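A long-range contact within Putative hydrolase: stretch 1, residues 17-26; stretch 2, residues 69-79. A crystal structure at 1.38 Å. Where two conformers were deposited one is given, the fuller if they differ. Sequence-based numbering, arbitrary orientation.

Stretch 1, residues 17-26: TAPDGVVLAV
Stretch 2, residues 69-79: LRGHGLSGKPA

Two stretches whose touching residues are at least 46 apart in sequence meet over 394 Å² of summed buried surface, with Leu24 set against Ser75 (CA to CA 4.5 Å) and Val23 against Gly76 (CA to CA 5.3 Å), so the chains run antiparallel here. Stretch 1 makes a type I turn from Ala18 to Gly21, closed by Gly21 N to Ala18 O at 2.9 Å, then enters a strand at Val23; stretch 2 has no regular helix or strand and is shaped by two turns. Leu69 (phi/psi -58/153) opens the first, a type II turn to His72 with His72 N on Leu69 O at 3.0 Å, and directs its side chain away from stretch 1. Arg70 (-51/143) leaves its backbone sideways, but chi angles of 64° (p), 174° (t), 50° (p) and -136° carry the guanidinium to Asp20. The salt bridge is two-pronged: Arg70 NH1 donates to Asp20 OD1 at 2.9 Å and Arg70 NH2 to Asp20 OD2 at 3.0 Å. Asp20, chi1 67° (p), lies at the guanidinium edge, while Val22 CG1 covers one face; the long, buried arginine thus combines charge pairing with apolar packing. Gly71 (80/-2) occupies a conformation in which a CB would jam against the preceding carbonyl, and its N bonds Gly76 O at 2.9 Å. His72, chi1 -69° (m), is out of reach of stretch 1 and steadies the loop through ND1 to Arg70 O, 3.0 Å. It begins a type II' turn to Ser75, closed by Ser75 N to His72 O at 3.0 Å; Gly73 (56/-125) suits the positive phi. Leu74, chi1 -59° (m), brings CB to 4.2 Å from Ala25 CB, though its side-chain end leads away. A water donates to Leu74 O at 2.9 Å and Val23 O at 3.0 Å, linking the backbones. Ser75 (-79/166), chi1 -75° (m), is buried, and its OG accepts from Ala25 N at 2.9 Å, a small polar side chain meeting a strand amide. Gly76 (-62/151) donates from N to Val23 O at 2.8 Å; an ideal CB here would sit 3.2 Å from Val22 CG1, a tight approach that glycine avoids. Lys77 turns away from stretch 1, its NZ donating to Gly73 O at 2.7 Å and Ser75 O at 2.8 Å. Pro78, C-gamma endo, points toward stretch 1 and places CG 3.9 Å from CG2 of Val22, whose chi1 is 168° (t). Exposed Ala79 lies beyond the contact.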

# COMPACT_ATOMS: atom_id res chain seq x y z
N THR A 17 16.32 -10.02 0.77
CA THR A 17 16.33 -10.48 -0.61
C THR A 17 15.07 -11.26 -0.97
O THR A 17 14.73 -12.23 -0.30
CB THR A 17 17.55 -11.36 -0.88
OG1 THR A 17 18.73 -10.64 -0.49
CG2 THR A 17 17.64 -11.74 -2.35
N ALA A 18 14.38 -10.85 -2.03
CA ALA A 18 13.19 -11.56 -2.49
C ALA A 18 13.56 -12.80 -3.31
O ALA A 18 14.71 -12.96 -3.73
CB ALA A 18 12.31 -10.61 -3.33
N PRO A 19 12.59 -13.69 -3.58
CA PRO A 19 12.98 -14.95 -4.25
C PRO A 19 13.52 -14.79 -5.68
O PRO A 19 14.20 -15.70 -6.17
CB PRO A 19 11.68 -15.76 -4.26
CG PRO A 19 10.85 -15.16 -3.17
CD PRO A 19 11.21 -13.72 -3.06
N ASP A 20 13.24 -13.67 -6.34
CA ASP A 20 13.78 -13.44 -7.67
C ASP A 20 15.07 -12.63 -7.62
O ASP A 20 15.61 -12.23 -8.66
CB ASP A 20 12.74 -12.79 -8.62
CG ASP A 20 12.36 -11.38 -8.24
OD1 ASP A 20 12.56 -11.01 -7.07
OD2 ASP A 20 11.85 -10.63 -9.12
N GLY A 21 15.59 -12.41 -6.41
CA GLY A 21 16.88 -11.77 -6.24
C GLY A 21 16.80 -10.27 -6.01
O GLY A 21 17.84 -9.65 -5.76
N VAL A 22 15.61 -9.67 -6.11
CA VAL A 22 15.47 -8.23 -5.89
C VAL A 22 15.67 -7.94 -4.40
O VAL A 22 15.13 -8.64 -3.55
CB VAL A 22 14.08 -7.75 -6.37
CG1 VAL A 22 13.76 -6.34 -5.92
CG2 VAL A 22 14.05 -7.81 -7.89
N VAL A 23 16.48 -6.93 -4.09
CA VAL A 23 16.75 -6.58 -2.69
C VAL A 23 15.81 -5.46 -2.23
O VAL A 23 15.72 -4.41 -2.88
CB VAL A 23 18.23 -6.14 -2.51
CG1 VAL A 23 18.45 -5.64 -1.11
CG2 VAL A 23 19.15 -7.32 -2.77
N LEU A 24 15.08 -5.71 -1.16
CA LEU A 24 14.11 -4.77 -0.61
C LEU A 24 14.71 -4.02 0.54
O LEU A 24 15.33 -4.62 1.41
CB LEU A 24 12.88 -5.52 -0.16
CG LEU A 24 12.25 -6.38 -1.26
CD1 LEU A 24 11.30 -7.41 -0.65
CD2 LEU A 24 11.60 -5.50 -2.33
N ALA A 25 14.49 -2.71 0.55
CA ALA A 25 14.91 -1.85 1.66
C ALA A 25 13.81 -1.87 2.73
O ALA A 25 12.68 -1.50 2.44
CB ALA A 25 15.15 -0.43 1.17
N VAL A 26 14.16 -2.33 3.93
CA VAL A 26 13.22 -2.53 5.02
C VAL A 26 13.60 -1.67 6.22
O VAL A 26 14.79 -1.42 6.49
CB VAL A 26 13.19 -4.02 5.42
CG1 VAL A 26 12.16 -4.26 6.49
CG2 VAL A 26 12.93 -4.89 4.19
N LEU A 69 8.49 -0.88 -1.90
CA LEU A 69 8.12 -1.83 -2.98
C LEU A 69 9.20 -1.93 -4.04
O LEU A 69 9.97 -0.97 -4.27
CB LEU A 69 6.83 -1.38 -3.67
CG LEU A 69 5.54 -1.37 -2.82
CD1 LEU A 69 4.42 -0.76 -3.67
CD2 LEU A 69 5.22 -2.78 -2.36
N ARG A 70 9.26 -3.08 -4.70
CA ARG A 70 10.12 -3.16 -5.88
C ARG A 70 9.81 -1.99 -6.81
O ARG A 70 8.66 -1.55 -6.97
CB ARG A 70 9.94 -4.50 -6.61
CG ARG A 70 8.56 -4.76 -7.21
CD ARG A 70 8.56 -6.08 -8.06
NE ARG A 70 9.16 -7.15 -7.26
CZ ARG A 70 10.05 -8.02 -7.71
NH1 ARG A 70 10.61 -8.86 -6.87
NH2 ARG A 70 10.36 -8.07 -9.02
N GLY A 71 10.87 -1.46 -7.43
CA GLY A 71 10.70 -0.32 -8.33
C GLY A 71 10.58 1.03 -7.66
O GLY A 71 10.45 2.03 -8.37
N HIS A 72 10.60 1.06 -6.33
CA HIS A 72 10.37 2.27 -5.54
C HIS A 72 11.47 2.55 -4.54
O HIS A 72 12.19 1.64 -4.13
CB HIS A 72 9.04 2.13 -4.77
CG HIS A 72 7.80 2.15 -5.62
ND1 HIS A 72 7.35 1.04 -6.33
CD2 HIS A 72 6.88 3.13 -5.81
CE1 HIS A 72 6.21 1.36 -6.93
NE2 HIS A 72 5.91 2.62 -6.64
N GLY A 73 11.58 3.82 -4.13
CA GLY A 73 12.44 4.18 -3.01
C GLY A 73 13.87 3.72 -3.20
O GLY A 73 14.49 3.99 -4.25
N LEU A 74 14.38 2.95 -2.23
CA LEU A 74 15.74 2.40 -2.30
C LEU A 74 15.74 0.89 -2.48
O LEU A 74 16.79 0.24 -2.33
CB LEU A 74 16.55 2.81 -1.05
CG LEU A 74 16.69 4.33 -0.87
CD1 LEU A 74 17.58 4.64 0.36
CD2 LEU A 74 17.18 5.04 -2.14
N SER A 75 14.60 0.33 -2.87
CA SER A 75 14.56 -1.08 -3.23
C SER A 75 15.09 -1.30 -4.65
O SER A 75 15.25 -0.36 -5.44
CB SER A 75 13.16 -1.65 -3.09
OG SER A 75 12.88 -1.84 -1.71
N GLY A 76 15.37 -2.56 -4.98
CA GLY A 76 15.83 -2.88 -6.33
C GLY A 76 14.80 -2.52 -7.39
O GLY A 76 13.57 -2.53 -7.15
N LYS A 77 15.32 -2.21 -8.57
CA LYS A 77 14.51 -1.72 -9.68
C LYS A 77 14.87 -2.44 -10.97
O LYS A 77 15.52 -1.88 -11.84
CB LYS A 77 14.70 -0.20 -9.84
CG LYS A 77 14.41 0.55 -8.53
CD LYS A 77 14.51 2.06 -8.64
CE LYS A 77 14.22 2.71 -7.29
NZ LYS A 77 15.24 2.34 -6.27
N PRO A 78 14.45 -3.70 -11.09
CA PRO A 78 14.74 -4.45 -12.32
C PRO A 78 14.22 -3.73 -13.56
O PRO A 78 13.24 -2.99 -13.51
CB PRO A 78 14.01 -5.79 -12.13
CG PRO A 78 13.12 -5.59 -10.93
CD PRO A 78 13.74 -4.51 -10.09
N ALA A 79 14.90 -3.93 -14.67
CA ALA A 79 14.52 -3.30 -15.93
C ALA A 79 13.42 -4.05 -16.67
O ALA A 79 12.67 -3.45 -17.43
CB ALA A 79 15.75 -3.16 -16.84
O HOH W 1 17.97 -2.40 -2.47